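Local coordinates for regulatory protein SWI6 (Saccharomyces cerevisiae, PDB 2XFV) that serves, through its full-length form, as the shared subunit of the transcription complexes SBF and MBF in cell-cycle-dependent gene expression, the chain here being its amino-terminal domain, at residues Ala1-Val6 and Thr18-Glu24; His27-Phe33 and Glu78-Leu83; Leu37-His41 and Leu63-Ile69. All blocks are in the same frame, centred on the assembly; numbering follows the deposited sequence.

Contact 1 (Ala1-Val6 and Thr18-Glu24); sequences ALEEVV and TLTRDSE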
loop_
_atom_site.group_PDB
_atom_site.type_symbol
_atom_site.label_atom_id
_atom_site.label_comp_id
_atom_site.label_asym_id
_atom_site.label_seq_id
_atom_site.Cartn_x
_atom_site.Cartn_y
_atom_site.Cartn_z
ATOM N N ALA A 1 -1.392 14.537 20.487
ATOM C CA ALA A 1 -1.365 13.348 21.342
ATOM C C ALA A 1 -0.776 12.195 20.538
ATOM O O ALA A 1 -0.729 12.268 19.321
ATOM C CB ALA A 1 -2.763 13.004 21.821
ATOM N N LEU A 2 -0.321 11.138 21.209
ATOM C CA LEU A 2 0.212 9.971 20.487
ATOM C C LEU A 2 -0.904 8.956 20.237
ATOM O O LEU A 2 -1.749 8.725 21.109
ATOM C CB LEU A 2 1.351 9.316 21.284
ATOM C CG LEU A 2 2.610 10.161 21.509
ATOM C CD1 LEU A 2 3.621 9.404 22.347
ATOM C CD2 LEU A 2 3.244 10.570 20.194
ATOM N N GLU A 3 -0.923 8.386 19.035
ATOM C CA GLU A 3 -1.885 7.351 18.665
ATOM C C GLU A 3 -1.056 6.150 18.266
ATOM O O GLU A 3 -0.003 6.300 17.653
ATOM C CB GLU A 3 -2.726 7.812 17.465
ATOM C CG GLU A 3 -3.608 9.024 17.771
ATOM C CD GLU A 3 -4.204 9.679 16.523
ATOM O OE1 GLU A 3 -3.914 9.244 15.386
ATOM O OE2 GLU A 3 -4.969 10.646 16.688
ATOM N N GLU A 4 -1.513 4.949 18.587
ATOM C CA GLU A 4 -0.635 3.810 18.370
ATOM C C GLU A 4 -1.370 2.528 17.978
ATOM O O GLU A 4 -2.438 2.242 18.501
ATOM C CB GLU A 4 0.180 3.592 19.643
ATOM C CG GLU A 4 1.361 2.689 19.478
ATOM C CD GLU A 4 2.321 2.807 20.642
ATOM O OE1 GLU A 4 3.191 3.701 20.600
ATOM O OE2 GLU A 4 2.199 2.012 21.596
ATOM N N VAL A 5 -0.791 1.781 17.040
ATOM C CA VAL A 5 -1.284 0.446 16.716
ATOM C C VAL A 5 -0.083 -0.484 16.599
ATOM O O VAL A 5 0.960 -0.108 16.067
ATOM C CB VAL A 5 -2.103 0.423 15.401
ATOM C CG1 VAL A 5 -1.270 0.937 14.243
ATOM C CG2 VAL A 5 -2.610 -0.984 15.110
ATOM N N VAL A 6 -0.223 -1.692 17.128
ATOM C CA VAL A 6 0.859 -2.671 17.018
ATOM C C VAL A 6 0.371 -3.971 16.390
ATOM O O VAL A 6 -0.740 -4.429 16.664
ATOM C CB VAL A 6 1.536 -2.961 18.386
ATOM C CG1 VAL A 6 0.548 -3.576 19.365
ATOM C CG2 VAL A 6 2.748 -3.868 18.206
ATOM N N THR A 18 5.367 -1.465 15.568
ATOM C CA THR A 18 4.496 -0.453 16.174
ATOM C C THR A 18 4.453 0.819 15.321
ATOM O O THR A 18 5.496 1.409 15.012
ATOM C CB THR A 18 4.970 -0.082 17.598
ATOM O OG1 THR A 18 4.979 -1.255 18.419
ATOM C CG2 THR A 18 4.043 0.962 18.237
ATOM N N LEU A 19 3.250 1.231 14.926
ATOM C CA LEU A 19 3.063 2.547 14.316
ATOM C C LEU A 19 2.636 3.532 15.403
ATOM O O LEU A 19 1.578 3.386 16.012
ATOM C CB LEU A 19 2.019 2.504 13.195
ATOM C CG LEU A 19 2.294 1.477 12.092
ATOM C CD1 LEU A 19 1.232 1.564 10.978
ATOM C CD2 LEU A 19 3.701 1.665 11.508
ATOM N N THR A 20 3.481 4.523 15.652
ATOM C CA THR A 20 3.225 5.565 16.640
ATOM C C THR A 20 3.099 6.891 15.899
ATOM O O THR A 20 4.070 7.357 15.297
ATOM C CB THR A 20 4.383 5.644 17.672
ATOM O OG1 THR A 20 4.507 4.387 18.360
ATOM C CG2 THR A 20 4.133 6.761 18.713
ATOM N N ARG A 21 1.899 7.478 15.910
ATOM C CA ARG A 21 1.634 8.731 15.189
ATOM C C ARG A 21 1.450 9.913 16.157
ATOM O O ARG A 21 0.781 9.775 17.178
ATOM C CB ARG A 21 0.363 8.587 14.322
ATOM C CG ARG A 21 0.229 9.650 13.206
ATOM C CD ARG A 21 -1.089 9.511 12.409
ATOM N NE ARG A 21 -2.196 10.091 13.161
ATOM C CZ ARG A 21 -2.735 11.283 12.919
ATOM N NH1 ARG A 21 -3.725 11.727 13.686
ATOM N NH2 ARG A 21 -2.293 12.034 11.916
ATOM N N ASP A 22 2.041 11.061 15.831
ATOM C CA ASP A 22 1.799 12.306 16.566
ATOM C C ASP A 22 0.635 13.017 15.861
ATOM O O ASP A 22 0.728 13.334 14.682
ATOM C CB ASP A 22 3.056 13.188 16.546
ATOM C CG ASP A 22 2.879 14.499 17.305
ATOM O OD1 ASP A 22 1.876 15.198 17.090
ATOM O OD2 ASP A 22 3.778 14.854 18.085
ATOM N N SER A 23 -0.468 13.237 16.577
ATOM C CA SER A 23 -1.689 13.763 15.952
ATOM C C SER A 23 -1.558 15.228 15.552
ATOM O O SER A 23 -2.362 15.729 14.761
ATOM C CB SER A 23 -2.893 13.591 16.890
ATOM O OG SER A 23 -2.790 14.470 17.996
ATOM N N GLU A 24 -0.567 15.921 16.111
ATOM C CA GLU A 24 -0.338 17.330 15.768
ATOM C C GLU A 24 0.509 17.503 14.486
ATOM O O GLU A 24 0.213 18.360 13.658
ATOM C CB GLU A 24 0.255 18.103 16.960
ATOM C CG GLU A 24 -0.585 17.981 18.265
ATOM C CD GLU A 24 0.011 18.728 19.472
ATOM O OE1 GLU A 24 0.541 18.077 20.415
ATOM O OE2 GLU A 24 -0.066 19.970 19.490
HETATM O O HOH W 1 1.206 15.490 20.118
#
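Strands 2-6 and 18-22 run antiparallel, their axes 4.6 Å apart at closest approach and their directions 164° apart, as the two arms of a beta hairpin. Hydrogen-bonded pairs Glu3-Arg21 and Val5-Leu19 alternate with non-hydrogen-bonded pairs Leu2-Asp22, Glu4-Thr20 and Val6-Thr18. Each hydrogen-bonded pair closes a two-way ring: Glu3 N to Arg21 O is 2.9 Å and Arg21 N to Glu3 O 2.8 Å, while Val5 N reaches Leu19 O at 3.0 Å and Leu19 N reaches Val5 O at 2.9 Å. CA-H...O contacts such as Glu4 CA to Leu19 O (3.3 Å) lie between them. Beyond the last bridge, Ser23 N still donates to Ala1 O (2.9 Å), and the terminal Ala1 N donates to Ser23 OG (2.9 Å). One water joins Ala1 N to Glu24 OE1, and Asp22 OD1 accepts from Glu24 N (2.7 Å), forming an Asx turn where the strand ends.

Side chains of paired residues share a face, which places Glu3 beside Arg21. Glu3 OE1 forms a salt bridge with Arg21 NE (2.9 Å) and also accepts from Arg21 NH1 (3.0 Å); on the same face Val5 CG1 packs on Leu19 CB (3.8 Å). On the other, Thr20 OG1 donates to Glu4 OE1 (2.7 Å).

On the salt-bridge face, Phe105 of the second subunit packs against Glu3, Val5 and Arg21, and Leu19 meets Phe28 and Phe33. On the other face Leu2 and Asp22 touch Trp80 of strand 79-81. Backbone hydrogen bonding of Thr20 with Leu29 joins the hairpin to strand 28-29.

Contact 2 (His27-Phe33 and Glu78-Leu83); sequences HFLLKHF and ELWIEL
Two short strands, 28-29 and 79-81, pair antiparallel with Phe28 opposite Ile81 (hydrogen-bonded, CA-CA 5.3 Å) and Leu29 opposite Trp80 (non-hydrogen-bonded, CA-CA 4.6 Å). Phe28 N donates to Ile81 O at 2.9 Å and Ile81 N to Phe28 O at 2.8 Å; two residues on, Leu30 N donates to Leu79 O at 3.1 Å. Residues 31-32 form a short 3-10 segment, with Phe33 N bonded to Leu30 O (3.0 Å).

Trp80 (chi1 m, chi2 81°) presents a ring face to Leu29, whose t,p rotamer sets CD1 3.7 Å from the centroid of the six-membered ring, 16° off its normal: a CH-pi contact. The indole NE1 is held by Asp74. The pairing makes 79-81 the middle strand of a small antiparallel sheet, flanked by 28-29 and 72-73, in a domain of the helix-turn-helix clan.

On the other face, Ile81 (p,t) brings CD1 to 3.9 Å from CE2 of Phe33 (chi1 m). Phe28 (m, chi2 -97°) meets Leu83 (t,p) edge-on, CE2 to CD1 3.8 Å, just after the N-cap Glu82, and stacks edge-to-face with Phe105 of the second subunit. Leu30 (t,p) sets CD1 3.9 Å from Ile81 CG2 and CD2 4.1 Å from CB of Leu79 (m,t). A water spans NE2 of His27 (chi1 m; 2.9 Å) and Glu82 OE2 (2.8 Å); another links Lys31 N (2.9 Å) and Leu79 O (2.8 Å).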
loop_
_atom_site.group_PDB
_atom_site.type_symbol
_atom_site.label_atom_id
_atom_site.label_comp_id
_atom_site.label_asym_id
_atom_site.label_seq_id
_atom_site.Cartn_x
_atom_site.Cartn_y
_atom_site.Cartn_z
ATOM N N HIS A 27 3.158 12.826 11.765
ATOM C CA HIS A 27 4.332 11.978 11.500
ATOM C C HIS A 27 4.353 10.723 12.378
ATOM O O HIS A 27 3.650 10.665 13.397
ATOM C CB HIS A 27 5.615 12.784 11.726
ATOM C CG HIS A 27 5.681 14.044 10.910
ATOM N ND1 HIS A 27 6.479 15.114 11.260
ATOM C CD2 HIS A 27 5.045 14.403 9.771
ATOM C CE1 HIS A 27 6.328 16.083 10.370
ATOM N NE2 HIS A 27 5.468 15.677 9.453
ATOM N N PHE A 28 5.165 9.742 11.974
ATOM C CA PHE A 28 5.281 8.441 12.653
ATOM C C PHE A 28 6.696 8.254 13.188
ATOM O O PHE A 28 7.653 8.672 12.559
ATOM C CB PHE A 28 4.983 7.300 11.660
ATOM C CG PHE A 28 3.541 7.225 11.239
ATOM C CD1 PHE A 28 2.673 6.340 11.869
ATOM C CD2 PHE A 28 3.054 8.045 10.227
ATOM C CE1 PHE A 28 1.335 6.256 11.479
ATOM C CE2 PHE A 28 1.724 7.988 9.845
ATOM C CZ PHE A 28 0.861 7.094 10.464
ATOM N N LEU A 29 6.839 7.600 14.338
ATOM C CA LEU A 29 8.157 7.429 14.945
ATOM C C LEU A 29 9.039 6.480 14.132
ATOM O O LEU A 29 8.640 5.346 13.841
ATOM C CB LEU A 29 7.984 6.896 16.380
ATOM C CG LEU A 29 9.115 7.055 17.389
ATOM C CD1 LEU A 29 9.457 8.539 17.624
ATOM C CD2 LEU A 29 8.725 6.342 18.714
ATOM N N LEU A 30 10.245 6.935 13.780
ATOM C CA LEU A 30 11.149 6.135 12.940
ATOM C C LEU A 30 11.629 4.861 13.627
ATOM O O LEU A 30 11.732 3.804 12.996
ATOM C CB LEU A 30 12.378 6.957 12.531
ATOM C CG LEU A 30 13.477 6.191 11.767
ATOM C CD1 LEU A 30 12.962 5.733 10.395
ATOM C CD2 LEU A 30 14.767 7.038 11.609
ATOM N N LYS A 31 11.958 4.954 14.914
ATOM C CA LYS A 31 12.740 3.878 15.536
ATOM C C LYS A 31 12.085 2.497 15.417
ATOM O O LYS A 31 12.786 1.486 15.274
ATOM C CB LYS A 31 13.048 4.177 17.011
ATOM C CG LYS A 31 11.820 4.167 17.893
ATOM C CD LYS A 31 12.135 3.750 19.329
ATOM C CE LYS A 31 12.836 4.842 20.099
ATOM N NZ LYS A 31 12.796 4.584 21.567
ATOM N N HIS A 32 10.753 2.448 15.497
ATOM C CA HIS A 32 10.009 1.183 15.423
ATOM C C HIS A 32 10.241 0.380 14.138
ATOM O O HIS A 32 10.059 -0.833 14.126
ATOM C CB HIS A 32 8.495 1.420 15.585
ATOM C CG HIS A 32 8.103 1.949 16.934
ATOM N ND1 HIS A 32 8.698 1.523 18.102
ATOM C CD2 HIS A 32 7.164 2.854 17.298
ATOM C CE1 HIS A 32 8.146 2.150 19.129
ATOM N NE2 HIS A 32 7.216 2.965 18.668
ATOM N N PHE A 33 10.622 1.062 13.063
ATOM C CA PHE A 33 10.832 0.421 11.765
ATOM C C PHE A 33 12.222 -0.192 11.614
ATOM O O PHE A 33 12.443 -1.019 10.727
ATOM C CB PHE A 33 10.670 1.452 10.628
ATOM C CG PHE A 33 9.245 1.837 10.336
ATOM C CD1 PHE A 33 8.502 1.130 9.396
ATOM C CD2 PHE A 33 8.659 2.928 10.975
ATOM C CE1 PHE A 33 7.183 1.487 9.113
ATOM C CE2 PHE A 33 7.342 3.295 10.690
ATOM C CZ PHE A 33 6.609 2.572 9.766
ATOM N N GLU A 78 14.411 13.340 18.741
ATOM C CA GLU A 78 13.825 12.071 18.259
ATOM C C GLU A 78 13.409 12.228 16.800
ATOM O O GLU A 78 12.962 13.318 16.391
ATOM C CB GLU A 78 12.600 11.627 19.103
ATOM C CG GLU A 78 12.860 10.520 20.147
ATOM C CD GLU A 78 11.580 9.820 20.679
ATOM O OE1 GLU A 78 11.511 8.569 20.628
ATOM O OE2 GLU A 78 10.652 10.498 21.171
ATOM N N LEU A 79 13.527 11.147 16.030
ATOM C CA LEU A 79 13.302 11.172 14.583
ATOM C C LEU A 79 11.950 10.613 14.151
ATOM O O LEU A 79 11.510 9.580 14.668
ATOM C CB LEU A 79 14.420 10.405 13.861
ATOM C CG LEU A 79 15.843 10.900 14.161
ATOM C CD1 LEU A 79 16.851 10.085 13.340
ATOM C CD2 LEU A 79 15.975 12.407 13.857
ATOM N N TRP A 80 11.322 11.299 13.187
ATOM C CA TRP A 80 9.976 10.990 12.710
ATOM C C TRP A 80 9.941 10.951 11.174
ATOM O O TRP A 80 10.767 11.594 10.520
ATOM C CB TRP A 80 8.999 12.066 13.215
ATOM C CG TRP A 80 8.900 12.125 14.734
ATOM C CD1 TRP A 80 9.774 12.750 15.594
ATOM C CD2 TRP A 80 7.854 11.572 15.551
ATOM N NE1 TRP A 80 9.343 12.586 16.914
ATOM C CE2 TRP A 80 8.163 11.886 16.905
ATOM C CE3 TRP A 80 6.675 10.858 15.270
ATOM C CZ2 TRP A 80 7.341 11.487 17.976
ATOM C CZ3 TRP A 80 5.859 10.459 16.341
ATOM C CH2 TRP A 80 6.193 10.787 17.674
ATOM N N ILE A 81 8.988 10.214 10.601
ATOM C CA ILE A 81 8.824 10.187 9.140
ATOM C C ILE A 81 7.424 10.631 8.703
ATOM O O ILE A 81 6.476 10.568 9.482
ATOM C CB ILE A 81 9.114 8.786 8.542
ATOM C CG1 ILE A 81 8.151 7.733 9.122
ATOM C CG2 ILE A 81 10.585 8.417 8.765
ATOM C CD1 ILE A 81 8.274 6.328 8.439
ATOM N N GLU A 82 7.295 11.080 7.452
ATOM C CA GLU A 82 5.996 11.515 6.942
ATOM C C GLU A 82 5.041 10.346 6.735
ATOM O O GLU A 82 5.471 9.212 6.575
ATOM C CB GLU A 82 6.167 12.274 5.620
ATOM C CG GLU A 82 7.079 13.481 5.769
ATOM C CD GLU A 82 6.652 14.663 4.938
ATOM O OE1 GLU A 82 6.518 14.507 3.704
ATOM O OE2 GLU A 82 6.462 15.754 5.523
ATOM N N LEU A 83 3.745 10.642 6.740
ATOM C CA LEU A 83 2.705 9.647 6.463
ATOM C C LEU A 83 2.959 8.907 5.155
ATOM O O LEU A 83 2.826 7.687 5.083
ATOM C CB LEU A 83 1.338 10.343 6.389
ATOM C CG LEU A 83 0.135 9.587 5.799
ATOM C CD1 LEU A 83 -0.286 8.412 6.687
ATOM C CD2 LEU A 83 -1.037 10.544 5.579
HETATM O O HOH W 2 4.952 17.425 7.237
HETATM O O HOH W 3 12.506 7.504 16.188
#

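Contact 3 (Leu37-His41 and Leu63-Ile69); sequences LQQYH and LLAHYGI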
loop_
_atom_site.group_PDB
_atom_site.type_symbol
_atom_site.label_atom_id
_atom_site.label_comp_id
_atom_site.label_asym_id
_atom_site.label_seq_id
_atom_site.Cartn_x
_atom_site.Cartn_y
_atom_site.Cartn_z
ATOM N N LEU A 37 13.663 -3.149 9.047
ATOM C CA LEU A 37 14.302 -2.559 7.869
ATOM C C LEU A 37 15.724 -3.075 7.666
ATOM O O LEU A 37 16.151 -3.323 6.531
ATOM C CB LEU A 37 14.290 -1.023 7.958
ATOM C CG LEU A 37 14.749 -0.249 6.712
ATOM C CD1 LEU A 37 13.921 -0.622 5.474
ATOM C CD2 LEU A 37 14.680 1.269 6.965
ATOM N N GLN A 38 16.468 -3.217 8.761
ATOM C CA GLN A 38 17.823 -3.766 8.696
ATOM C C GLN A 38 17.824 -5.218 8.199
ATOM O O GLN A 38 18.651 -5.609 7.356
ATOM C CB GLN A 38 18.512 -3.663 10.073
ATOM C CG GLN A 38 19.954 -4.194 10.106
ATOM C CD GLN A 38 20.916 -3.354 9.278
ATOM O OE1 GLN A 38 21.573 -3.858 8.361
ATOM N NE2 GLN A 38 21.001 -2.068 9.593
ATOM N N GLN A 39 16.900 -6.027 8.714
ATOM C CA GLN A 39 16.809 -7.419 8.279
ATOM C C GLN A 39 16.424 -7.510 6.802
ATOM O O GLN A 39 16.980 -8.310 6.049
ATOM C CB GLN A 39 15.817 -8.208 9.147
ATOM C CG GLN A 39 15.830 -9.705 8.871
ATOM C CD GLN A 39 17.166 -10.344 9.208
ATOM O OE1 GLN A 39 17.647 -10.240 10.335
ATOM N NE2 GLN A 39 17.772 -11.007 8.229
ATOM N N TYR A 40 15.466 -6.690 6.392
ATOM C CA TYR A 40 15.069 -6.637 4.987
ATOM C C TYR A 40 16.275 -6.319 4.108
ATOM O O TYR A 40 16.514 -6.985 3.087
ATOM C CB TYR A 40 13.987 -5.584 4.789
ATOM C CG TYR A 40 13.484 -5.480 3.371
ATOM C CD1 TYR A 40 12.679 -6.478 2.826
ATOM C CD2 TYR A 40 13.803 -4.385 2.576
ATOM C CE1 TYR A 40 12.206 -6.380 1.527
ATOM C CE2 TYR A 40 13.335 -4.286 1.269
ATOM C CZ TYR A 40 12.534 -5.287 0.756
ATOM O OH TYR A 40 12.062 -5.204 -0.536
ATOM N N HIS A 41 17.043 -5.307 4.504
ATOM C CA HIS A 41 18.271 -4.968 3.788
ATOM C C HIS A 41 19.239 -6.152 3.708
ATOM O O HIS A 41 19.820 -6.426 2.651
ATOM C CB HIS A 41 18.965 -3.768 4.441
ATOM C CG HIS A 41 20.222 -3.349 3.744
ATOM N ND1 HIS A 41 21.453 -3.898 4.031
ATOM C CD2 HIS A 41 20.434 -2.447 2.756
ATOM C CE1 HIS A 41 22.370 -3.348 3.254
ATOM N NE2 HIS A 41 21.777 -2.462 2.473
ATOM N N LEU A 63 20.988 2.952 6.557
ATOM C CA LEU A 63 19.648 2.612 6.082
ATOM C C LEU A 63 18.912 3.846 5.546
ATOM O O LEU A 63 18.259 3.785 4.505
ATOM C CB LEU A 63 18.833 1.957 7.206
ATOM C CG LEU A 63 19.319 0.589 7.703
ATOM C CD1 LEU A 63 18.556 0.194 8.954
ATOM C CD2 LEU A 63 19.169 -0.492 6.620
ATOM N N LEU A 64 19.017 4.962 6.263
ATOM C CA LEU A 64 18.380 6.203 5.825
ATOM C C LEU A 64 18.960 6.643 4.488
ATOM O O LEU A 64 18.232 7.098 3.599
ATOM C CB LEU A 64 18.559 7.318 6.864
ATOM C CG LEU A 64 17.856 7.125 8.220
ATOM C CD1 LEU A 64 18.140 8.306 9.186
ATOM C CD2 LEU A 64 16.357 6.955 8.038
ATOM N N ALA A 65 20.279 6.526 4.353
ATOM C CA ALA A 65 20.939 6.900 3.100
ATOM C C ALA A 65 20.517 5.982 1.941
ATOM O O ALA A 65 20.120 6.450 0.857
ATOM C CB ALA A 65 22.464 6.891 3.274
ATOM N N HIS A 66 20.596 4.677 2.168
ATOM C CA HIS A 66 20.314 3.703 1.106
ATOM C C HIS A 66 18.862 3.764 0.610
ATOM O O HIS A 66 18.598 3.726 -0.600
ATOM C CB HIS A 66 20.647 2.284 1.580
ATOM C CG HIS A 66 20.337 1.225 0.569
ATOM N ND1 HIS A 66 21.122 1.005 -0.544
ATOM C CD2 HIS A 66 19.321 0.333 0.496
ATOM C CE1 HIS A 66 20.606 0.017 -1.255
ATOM N NE2 HIS A 66 19.512 -0.407 -0.647
ATOM N N TYR A 67 17.921 3.859 1.547
ATOM C CA TYR A 67 16.497 3.857 1.200
ATOM C C TYR A 67 15.946 5.255 0.924
ATOM O O TYR A 67 14.760 5.413 0.633
ATOM C CB TYR A 67 15.667 3.148 2.281
ATOM C CG TYR A 67 15.923 1.652 2.307
ATOM C CD1 TYR A 67 15.431 0.831 1.296
ATOM C CD2 TYR A 67 16.696 1.073 3.311
ATOM C CE1 TYR A 67 15.677 -0.533 1.293
ATOM C CE2 TYR A 67 16.949 -0.303 3.324
ATOM C CZ TYR A 67 16.435 -1.095 2.306
ATOM O OH TYR A 67 16.678 -2.450 2.288
ATOM N N GLY A 68 16.811 6.263 1.005
ATOM C CA GLY A 68 16.419 7.632 0.701
ATOM C C GLY A 68 15.299 8.132 1.593
ATOM O O GLY A 68 14.334 8.750 1.134
ATOM N N ILE A 69 15.422 7.858 2.885
ATOM C CA ILE A 69 14.399 8.244 3.840
ATOM C C ILE A 69 14.764 9.570 4.516
ATOM O O ILE A 69 15.758 9.646 5.238
ATOM C CB ILE A 69 14.249 7.165 4.944
ATOM C CG1 ILE A 69 13.819 5.824 4.325
ATOM C CG2 ILE A 69 13.275 7.642 6.045
ATOM C CD1 ILE A 69 13.980 4.631 5.267
#
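This is a helix-helix contact made by side chains, between helices 34-43 and 57-67 of the Swi6 amino-terminal domain, a member of the helix-turn-helix clan, with helix 83-92 touching both partners through Met92. The axes of 37-41 and 63-67 cross at 57° and approach to 11.4 Å at their closest; the backbones stand well apart, and the space between is filled by apolar and aromatic side chains. Leu37, Leu63 and Tyr67 share the centre: Leu37 CD1 lies over the face of Tyr67, 4.0 Å from the ring centroid in a CH-pi contact, Leu37 CD2 packs on Leu63 CB (4.2 Å), and Leu63 CD2 on His41 CB (3.9 Å). Helix 57-67 ends in a Schellman motif (Gly68 phi 60°), after which Ile69 CD1 meets Leu37 CD2 (3.8 Å). At the exposed side, His41 directs its ring edge at the face of His66, a T-shaped pair with centroids 5.1 Å apart and planes at 88°. Beside it, Tyr67 OH sits 3.3 Å from His41 CA.

Contact 2 lies between the other two and touches both. Its centre is about 10 Å from that of contact 1, and Thr20 O to Leu29 N and Asp22 N to His27 O, both 2.9 Å, are probable backbone hydrogen bonds that set strand 28-29 beside strand 15-22. Contact 3, about 13 Å from contact 2 between centres, meets it through apolar pairs, Ile81 CG2 to Ile69 CG2 and Leu30 CD2 to Leu64 CD2, each 3.9 Å. Contacts 1 and 3, about 22 Å apart between centres, do not touch. Contacts 1 and 2 also meet the second subunit; contact 3 does not. Bound calcium lies about 11 Å from the Thr20 side chain and about 10 Å from that of Leu63, so neither coordinates it.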